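Local atomic coordinates of leucine aminopeptidase 2, chloroplastic (Streptomyces sp. BC16019, PDB entry 5LHJ), a protein that acts in the maturation of the peptide bottromycin as an M17-family metalloaminopeptidase, an enzyme class that removes amino acids from the N-terminus of peptides. Residues A35-A40 with P106-R111; G63-E68 with V76-G81; G334-I339 with A427-V432. All blocks are in the same frame, centred on the assembly; numbering follows the deposited sequence.

How the contacts relate
Contacts 1 and 2 belong to one mixed five-stranded sheet in the N-terminal domain of the M17 family, whereas contact 3 lies in the catalytic domain. Strand 38-43 joins the first two: it pairs with 109-112 in contact 1 and, along its other edge, with 76-81, one arm of the hairpin of contact 2. Their centres are about 12 Å apart, and contact 2 is nested within the chain loop that contact 1 closes. Contact 3 comes later in the sequence, its centre about 61 Å from that of contact 1 and 60 Å from that of contact 2. Contacts 1 and 2 thus build one N-terminal sheet, while contact 3 ties together a small three-stranded catalytic-domain sheet where another subunit meets it.

Contact 1 of 3, residues A35-A40 with P106-R111; sequences AADVVA and PARTLR
The side chains of Asp-37 and Thr-109 cross at about a right angle where two neighbouring parallel strands, 38-43 and 109-112, enter the central part of the N-terminal domain's mixed sheet. The carboxylate reaches the segment leading into the second strand, and its OD2 takes two backbone N-H groups: Arg-108 N on its anti lone pair at 2.8 Å, and Thr-109 N at 3.1 Å from above the carboxylate plane. Thr-109 answers with its hydroxyl. A chi1 of 57° sets OG1 between its own backbone N and carbonyl carbon, from where it accepts from Asp-37 N (2.9 Å) and donates to Ala-35 O. An alanine in place of Asp-37 would probably leave the N-H groups of Arg-108 and Thr-109 without this shared acceptor and that segment freer to shift.

Beyond this entry the parallel ladder takes over, with Val-38 N bonded to Thr-109 O, Arg-111 N to Val-38 O and Ala-40 N to Arg-111 O. Val-38 and Leu-110 meet on the same face: Val-38 CG1 touches Leu-110 CD1 at 3.7 Å, while Val-38 CG2 presses tightly on Ala-107 CB at 3.5 Å. Helix 90-102 also packs against Leu-110 and Ala-40. On the other face Val-39 and Arg-111 run side by side in the same direction. The arginine chain bends at chi3 (78°), and NE forms a salt bridge with Asp-113. Val-39 CG2 lies over one face of the Arg-111 guanidinium, 3.5 Å above its plane and offset toward the rim, and Val-39 CG1 touches Arg-111 NH2 at 3.5 Å.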
loop_
_atom_site.group_PDB
_atom_site.type_symbol
_atom_site.label_atom_id
_atom_site.label_comp_id
_atom_site.label_asym_id
_atom_site.label_seq_id
_atom_site.Cartn_x
_atom_site.Cartn_y
_atom_site.Cartn_z
ATOM N N ALA A 35 -30.645 -40.671 -35.709
ATOM C CA ALA A 35 -31.095 -39.275 -35.981
ATOM C C ALA A 35 -30.488 -38.285 -34.984
ATOM O O ALA A 35 -30.231 -38.627 -33.821
ATOM C CB ALA A 35 -32.619 -39.182 -35.951
ATOM N N ALA A 36 -30.254 -37.062 -35.453
ATOM C CA ALA A 36 -29.772 -35.997 -34.595
ATOM C C ALA A 36 -30.910 -35.566 -33.672
ATOM O O ALA A 36 -32.035 -35.371 -34.115
ATOM C CB ALA A 36 -29.269 -34.822 -35.426
ATOM N N ASP A 37 -30.620 -35.441 -32.382
ATOM C CA ASP A 37 -31.585 -34.872 -31.451
ATOM C C ASP A 37 -31.687 -33.377 -31.696
ATOM O O ASP A 37 -32.763 -32.815 -31.563
ATOM C CB ASP A 37 -31.176 -35.123 -30.003
ATOM C CG ASP A 37 -31.112 -36.591 -29.666
ATOM O OD1 ASP A 37 -31.940 -37.369 -30.190
ATOM O OD2 ASP A 37 -30.211 -36.973 -28.893
ATOM N N VAL A 38 -30.554 -32.753 -32.040
ATOM C CA VAL A 38 -30.479 -31.317 -32.311
ATOM C C VAL A 38 -29.726 -31.064 -33.623
ATOM O O VAL A 38 -28.694 -31.695 -33.896
ATOM C CB VAL A 38 -29.767 -30.562 -31.158
ATOM C CG1 VAL A 38 -29.735 -29.055 -31.424
ATOM C CG2 VAL A 38 -30.444 -30.846 -29.833
ATOM N N VAL A 39 -30.260 -30.148 -34.429
ATOM C CA VAL A 39 -29.608 -29.666 -35.646
ATOM C C VAL A 39 -29.435 -28.153 -35.525
ATOM O O VAL A 39 -30.409 -27.445 -35.246
ATOM C CB VAL A 39 -30.451 -29.971 -36.895
ATOM C CG1 VAL A 39 -29.819 -29.347 -38.141
ATOM C CG2 VAL A 39 -30.616 -31.478 -37.071
ATOM N N ALA A 40 -28.214 -27.673 -35.741
ATOM C CA ALA A 40 -27.903 -26.246 -35.707
ATOM C C ALA A 40 -27.762 -25.701 -37.121
ATOM O O ALA A 40 -26.871 -26.125 -37.866
ATOM C CB ALA A 40 -26.627 -25.996 -34.934
ATOM N N PRO A 106 -29.881 -31.399 -22.912
ATOM C CA PRO A 106 -29.584 -32.800 -22.604
ATOM C C PRO A 106 -29.489 -33.751 -23.817
ATOM O O PRO A 106 -29.565 -34.971 -23.639
ATOM C CB PRO A 106 -30.766 -33.196 -21.718
ATOM C CG PRO A 106 -31.902 -32.424 -22.291
ATOM C CD PRO A 106 -31.308 -31.097 -22.693
ATOM N N ALA A 107 -29.295 -33.215 -25.021
ATOM C CA ALA A 107 -29.316 -34.029 -26.236
ATOM C C ALA A 107 -28.146 -35.003 -26.279
ATOM O O ALA A 107 -27.069 -34.700 -25.781
ATOM C CB ALA A 107 -29.277 -33.139 -27.465
ATOM N N ARG A 108 -28.372 -36.162 -26.882
ATOM C CA ARG A 108 -27.318 -37.149 -27.082
ATOM C C ARG A 108 -26.516 -36.878 -28.339
ATOM O O ARG A 108 -25.318 -37.180 -28.377
ATOM C CB ARG A 108 -27.893 -38.567 -27.179
ATOM C CG ARG A 108 -28.665 -39.054 -25.966
ATOM C CD ARG A 108 -29.070 -40.508 -26.177
ATOM N NE ARG A 108 -29.910 -41.032 -25.100
ATOM C CZ ARG A 108 -30.437 -42.259 -25.068
ATOM N NH1 ARG A 108 -30.224 -43.127 -26.062
ATOM N NH2 ARG A 108 -31.190 -42.624 -24.027
ATOM N N THR A 109 -27.171 -36.349 -29.375
ATOM C CA THR A 109 -26.525 -36.143 -30.680
ATOM C C THR A 109 -26.823 -34.751 -31.248
ATOM O O THR A 109 -27.968 -34.295 -31.196
ATOM C CB THR A 109 -26.986 -37.218 -31.686
ATOM O OG1 THR A 109 -28.410 -37.174 -31.796
ATOM C CG2 THR A 109 -26.595 -38.609 -31.200
ATOM N N LEU A 110 -25.780 -34.090 -31.769
ATOM C CA LEU A 110 -25.872 -32.752 -32.351
ATOM C C LEU A 110 -25.246 -32.742 -33.742
ATOM O O LEU A 110 -24.115 -33.189 -33.907
ATOM C CB LEU A 110 -25.143 -31.732 -31.458
ATOM C CG LEU A 110 -24.889 -30.336 -32.035
ATOM C CD1 LEU A 110 -26.198 -29.608 -32.298
ATOM C CD2 LEU A 110 -23.992 -29.553 -31.085
ATOM N N ARG A 111 -25.981 -32.255 -34.738
ATOM C CA ARG A 111 -25.436 -32.056 -36.080
ATOM C C ARG A 111 -25.352 -30.557 -36.342
ATOM O O ARG A 111 -26.370 -29.870 -36.295
ATOM C CB ARG A 111 -26.300 -32.723 -37.160
ATOM C CG ARG A 111 -25.591 -32.766 -38.506
ATOM C CD ARG A 111 -26.436 -33.375 -39.607
ATOM N NE ARG A 111 -27.447 -32.441 -40.118
ATOM C CZ ARG A 111 -28.762 -32.664 -40.177
ATOM N NH1 ARG A 111 -29.314 -33.812 -39.769
ATOM N NH2 ARG A 111 -29.555 -31.721 -40.675
#

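Contact 2 of 3, residues G63-E68 with V76-G81; sequences GQVVAE and VVLNVG
The beta hairpin of strands 65-69 and 76-81 pairs Val-66 with Asn-79 and Glu-68 with Val-77 as antiparallel hydrogen-bonded pairs. Val-66 N meets Asn-79 O at 3.0 Å and Asn-79 N returns to Val-66 O; the bond from Val-77 N to Glu-68 O is shorter, 2.8 Å, and almost straight at 176°. On the face of these four residues Glu-68 lies alongside Val-77 and crosses Asn-79 obliquely, with carboxylate and amide planes 86° apart. Two waters join the pair. One accepts from Asn-79 ND2 at 2.8 Å and donates to both Glu-68 OE1 and Val-66 O; the other also accepts from Asn-79 ND2 and donates to Glu-68 OE2 at 2.8 Å. Helix 51-55 packs against this side.

Within the five-stranded sheet of the N-terminal domain, 65-69 is an outermost strand as far as this chain goes, and 76-81 links it to 38-43. The opposite face is apolar. Leu-78 CD2 touches Ala-67 CB at 3.5 Å and Val-65 CG1 at 4.1 Å. Helix 90-102 meets Val-65 and Val-80, and Arg-56 of the second subunit packs on Ala-67 and Leu-78.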
loop_
_atom_site.group_PDB
_atom_site.type_symbol
_atom_site.label_atom_id
_atom_site.label_comp_id
_atom_site.label_asym_id
_atom_site.label_seq_id
_atom_site.Cartn_x
_atom_site.Cartn_y
_atom_site.Cartn_z
ATOM N N GLY A 63 -23.512 -15.613 -33.026
ATOM C CA GLY A 63 -23.627 -16.402 -31.797
ATOM C C GLY A 63 -24.970 -16.386 -31.061
ATOM O O GLY A 63 -25.102 -17.073 -30.047
ATOM N N GLN A 64 -25.963 -15.628 -31.546
ATOM C CA GLN A 64 -27.315 -15.673 -30.981
ATOM C C GLN A 64 -27.928 -17.018 -31.324
ATOM O O GLN A 64 -27.869 -17.438 -32.475
ATOM C CB GLN A 64 -28.197 -14.577 -31.569
ATOM C CG GLN A 64 -29.623 -14.562 -31.038
ATOM C CD GLN A 64 -30.498 -13.530 -31.716
ATOM O OE1 GLN A 64 -30.252 -13.130 -32.856
ATOM N NE2 GLN A 64 -31.556 -13.110 -31.020
ATOM N N VAL A 65 -28.540 -17.672 -30.342
ATOM C CA VAL A 65 -29.153 -18.975 -30.564
ATOM C C VAL A 65 -30.597 -18.955 -30.098
ATOM O O VAL A 65 -30.866 -18.568 -28.967
ATOM C CB VAL A 65 -28.396 -20.080 -29.812
ATOM C CG1 VAL A 65 -29.101 -21.419 -29.975
ATOM C CG2 VAL A 65 -26.962 -20.152 -30.313
ATOM N N VAL A 66 -31.508 -19.396 -30.965
ATOM C CA VAL A 66 -32.912 -19.622 -30.586
ATOM C C VAL A 66 -33.315 -21.045 -30.964
ATOM O O VAL A 66 -33.256 -21.411 -32.137
ATOM C CB VAL A 66 -33.849 -18.609 -31.256
ATOM C CG1 VAL A 66 -35.297 -18.881 -30.861
ATOM C CG2 VAL A 66 -33.457 -17.191 -30.853
ATOM N N ALA A 67 -33.716 -21.825 -29.964
ATOM C CA ALA A 67 -34.121 -23.217 -30.152
ATOM C C ALA A 67 -35.602 -23.309 -30.441
ATOM O O ALA A 67 -36.401 -22.557 -29.871
ATOM C CB ALA A 67 -33.797 -24.040 -28.921
ATOM N N GLU A 68 -35.973 -24.251 -31.299
ATOM C CA GLU A 68 -37.385 -24.484 -31.612
ATOM C C GLU A 68 -37.616 -25.945 -31.963
ATOM O O GLU A 68 -36.662 -26.657 -32.258
ATOM C CB GLU A 68 -37.801 -23.619 -32.789
ATOM C CG GLU A 68 -37.114 -23.977 -34.096
ATOM C CD GLU A 68 -37.401 -22.987 -35.194
ATOM O OE1 GLU A 68 -37.522 -21.775 -34.899
ATOM O OE2 GLU A 68 -37.517 -23.426 -36.350
ATOM N N VAL A 76 -35.160 -31.064 -32.206
ATOM C CA VAL A 76 -34.908 -29.645 -31.926
ATOM C C VAL A 76 -34.069 -29.048 -33.056
ATOM O O VAL A 76 -33.161 -29.703 -33.586
ATOM C CB VAL A 76 -34.158 -29.493 -30.580
ATOM C CG1 VAL A 76 -33.700 -28.054 -30.326
ATOM C CG2 VAL A 76 -35.012 -30.010 -29.427
ATOM N N VAL A 77 -34.392 -27.809 -33.422
ATOM C CA VAL A 77 -33.595 -27.015 -34.348
ATOM C C VAL A 77 -33.072 -25.799 -33.586
ATOM O O VAL A 77 -33.820 -25.165 -32.839
ATOM C CB VAL A 77 -34.419 -26.581 -35.581
ATOM C CG1 VAL A 77 -33.724 -25.467 -36.367
ATOM C CG2 VAL A 77 -34.694 -27.782 -36.481
ATOM N N LEU A 78 -31.776 -25.510 -33.750
ATOM C CA LEU A 78 -31.185 -24.260 -33.286
ATOM C C LEU A 78 -30.952 -23.366 -34.488
ATOM O O LEU A 78 -30.227 -23.742 -35.409
ATOM C CB LEU A 78 -29.850 -24.487 -32.586
ATOM C CG LEU A 78 -29.786 -25.484 -31.442
ATOM C CD1 LEU A 78 -28.352 -25.566 -30.945
ATOM C CD2 LEU A 78 -30.734 -25.118 -30.327
ATOM N N ASN A 79 -31.581 -22.194 -34.496
ATOM C CA ASN A 79 -31.166 -21.134 -35.398
ATOM C C ASN A 79 -30.030 -20.344 -34.760
ATOM O O ASN A 79 -30.162 -19.846 -33.631
ATOM C CB ASN A 79 -32.345 -20.244 -35.775
ATOM C CG ASN A 79 -33.275 -20.922 -36.777
ATOM O OD1 ASN A 79 -32.828 -21.449 -37.808
ATOM N ND2 ASN A 79 -34.561 -20.923 -36.477
ATOM N N VAL A 80 -28.924 -20.229 -35.495
ATOM C CA VAL A 80 -27.676 -19.688 -34.954
ATOM C C VAL A 80 -27.212 -18.538 -35.834
ATOM O O VAL A 80 -27.015 -18.710 -37.040
ATOM C CB VAL A 80 -26.583 -20.766 -34.878
ATOM C CG1 VAL A 80 -25.328 -20.216 -34.204
ATOM C CG2 VAL A 80 -27.112 -21.996 -34.152
ATOM N N GLY A 81 -27.042 -17.368 -35.232
ATOM C CA GLY A 81 -26.671 -16.176 -35.976
ATOM C C GLY A 81 -25.243 -16.186 -36.499
ATOM O O GLY A 81 -24.317 -16.576 -35.792
HETATM O O HOH W 1 -35.280 -20.318 -33.883
HETATM O O HOH W 2 -36.770 -21.715 -38.469
#

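Contact 3 of 3, residues G334-I339 with A427-V432; sequences GTTTEI and AVADRV
Thr-335 OG1 is gripped end-on by the guanidinium of Arg-431, taking hydrogen bonds from NH1 at 3.0 Å and NH2 at 3.1 Å. The oxygen sits at the edge of the group, only 9° out of its plane. NH1 also makes a weak bond to Thr-337 OG1, so one arginine end spans two threonines of segment 334-339. Between them in sequence, Thr-336 forms a reciprocal pair with Asp-430: Thr-336 N donates to OD2 at 3.0 Å, from above the carboxylate plane, and Asp-430 N donates to Thr-336 OG1 at 2.9 Å. A chi1 of 58° turns that OG1 to where it meets Asp-430 N. The short parallel pairing of 336-338 with the weakly bonded strand 431-432 rests on Glu-338 N to Arg-431 O, 2.8 Å and nearly straight. Glu-338 runs side by side with Val-432, OE1 resting 3.7 Å from CG1, and a water bridges OE1 to Ala-427 N.

A second shell positions these groups. Asp-450 forms a salt bridge with Arg-431 NE, while Asp-333 OD1 bonds Thr-335 OG1 and His-331 NE2 bonds Thr-337 OG1; Ser-426 bonds Glu-338 OE1 and the N-H groups of Val-428 and Ala-429. From the third subunit, Tyr-145 O reaches Thr-336 OG1 and Ser-147 OG reaches Asp-430 OD2. Asp-450 probably supplies the counter-charge, at NE, while the threonine hydroxyls fix how the guanidinium is turned, and the Thr-336 and Asp-430 oxygens that tie the two segments together also bond the neighbouring subunit.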
loop_
_atom_site.group_PDB
_atom_site.type_symbol
_atom_site.label_atom_id
_atom_site.label_comp_id
_atom_site.label_asym_id
_atom_site.label_seq_id
_atom_site.Cartn_x
_atom_site.Cartn_y
_atom_site.Cartn_z
ATOM N N GLY A 334 28.761 -18.850 -21.094
ATOM C CA GLY A 334 29.785 -18.170 -20.308
ATOM C C GLY A 334 29.425 -16.787 -19.792
ATOM O O GLY A 334 30.187 -16.222 -18.990
ATOM N N THR A 335 28.285 -16.229 -20.212
ATOM C CA THR A 335 27.871 -14.900 -19.752
ATOM C C THR A 335 27.139 -15.008 -18.422
ATOM O O THR A 335 26.702 -16.085 -18.026
ATOM C CB THR A 335 26.988 -14.150 -20.776
ATOM O OG1 THR A 335 25.707 -14.788 -20.921
ATOM C CG2 THR A 335 27.666 -14.072 -22.111
ATOM N N THR A 336 27.006 -13.875 -17.740
ATOM C CA THR A 336 26.509 -13.856 -16.371
ATOM C C THR A 336 25.272 -12.981 -16.212
ATOM O O THR A 336 25.147 -11.930 -16.844
ATOM C CB THR A 336 27.583 -13.398 -15.375
ATOM O OG1 THR A 336 28.049 -12.090 -15.736
ATOM C CG2 THR A 336 28.737 -14.373 -15.359
ATOM N N THR A 337 24.378 -13.418 -15.334
ATOM C CA THR A 337 23.185 -12.655 -14.976
ATOM C C THR A 337 23.102 -12.479 -13.477
ATOM O O THR A 337 23.226 -13.448 -12.727
ATOM C CB THR A 337 21.909 -13.370 -15.450
ATOM O OG1 THR A 337 21.932 -13.501 -16.877
ATOM C CG2 THR A 337 20.646 -12.636 -15.030
ATOM N N GLU A 338 22.858 -11.239 -13.063
ATOM C CA GLU A 338 22.602 -10.891 -11.679
ATOM C C GLU A 338 21.105 -10.968 -11.397
ATOM O O GLU A 338 20.309 -10.360 -12.121
ATOM C CB GLU A 338 23.088 -9.477 -11.388
ATOM C CG GLU A 338 22.931 -9.074 -9.931
ATOM C CD GLU A 338 23.259 -7.615 -9.650
ATOM O OE1 GLU A 338 23.317 -6.779 -10.586
ATOM O OE2 GLU A 338 23.428 -7.299 -8.457
ATOM N N ILE A 339 20.735 -11.710 -10.352
ATOM C CA ILE A 339 19.342 -11.858 -9.934
ATOM C C ILE A 339 18.961 -10.668 -9.070
ATOM O O ILE A 339 19.280 -10.611 -7.873
ATOM C CB ILE A 339 19.081 -13.189 -9.173
ATOM C CG1 ILE A 339 19.562 -14.398 -9.991
ATOM C CG2 ILE A 339 17.590 -13.321 -8.810
ATOM C CD1 ILE A 339 18.943 -14.545 -11.368
ATOM N N ALA A 427 25.765 -3.700 -12.221
ATOM C CA ALA A 427 27.019 -3.238 -11.603
ATOM C C ALA A 427 27.980 -4.393 -11.303
ATOM O O ALA A 427 29.122 -4.146 -10.932
ATOM C CB ALA A 427 26.714 -2.476 -10.326
ATOM N N VAL A 428 27.525 -5.639 -11.440
ATOM C CA VAL A 428 28.291 -6.830 -11.048
ATOM C C VAL A 428 28.433 -7.835 -12.198
ATOM O O VAL A 428 29.521 -8.345 -12.443
ATOM C CB VAL A 428 27.626 -7.502 -9.819
ATOM C CG1 VAL A 428 28.258 -8.848 -9.488
ATOM C CG2 VAL A 428 27.723 -6.570 -8.612
ATOM N N ALA A 429 27.330 -8.145 -12.872
ATOM C CA ALA A 429 27.327 -9.165 -13.926
ATOM C C ALA A 429 27.179 -8.548 -15.325
ATOM O O ALA A 429 27.181 -7.316 -15.485
ATOM C CB ALA A 429 26.229 -10.172 -13.648
ATOM N N ASP A 430 27.061 -9.401 -16.346
ATOM C CA ASP A 430 26.848 -8.911 -17.709
ATOM C C ASP A 430 25.478 -8.255 -17.905
ATOM O O ASP A 430 25.340 -7.351 -18.725
ATOM C CB ASP A 430 27.036 -10.029 -18.746
ATOM C CG ASP A 430 28.436 -10.594 -18.767
ATOM O OD1 ASP A 430 29.417 -9.874 -18.423
ATOM O OD2 ASP A 430 28.560 -11.779 -19.140
ATOM N N ARG A 431 24.477 -8.714 -17.149
ATOM C CA ARG A 431 23.132 -8.174 -17.230
ATOM C C ARG A 431 22.383 -8.437 -15.939
ATOM O O ARG A 431 22.809 -9.273 -15.121
ATOM C CB ARG A 431 22.366 -8.839 -18.372
ATOM C CG ARG A 431 22.233 -10.342 -18.181
ATOM C CD ARG A 431 21.601 -11.007 -19.372
ATOM N NE ARG A 431 22.480 -11.218 -20.512
ATOM C CZ ARG A 431 23.465 -12.112 -20.598
ATOM N NH1 ARG A 431 23.816 -12.877 -19.570
ATOM N NH2 ARG A 431 24.117 -12.234 -21.742
ATOM N N VAL A 432 21.258 -7.748 -15.788
ATOM C CA VAL A 432 20.290 -8.032 -14.715
ATOM C C VAL A 432 19.060 -8.741 -15.272
ATOM O O VAL A 432 18.765 -8.626 -16.462
ATOM C CB VAL A 432 19.808 -6.760 -13.979
ATOM C CG1 VAL A 432 20.973 -6.060 -13.313
ATOM C CG2 VAL A 432 19.035 -5.800 -14.905
HETATM O O HOH W 3 23.250 -4.063 -10.729
#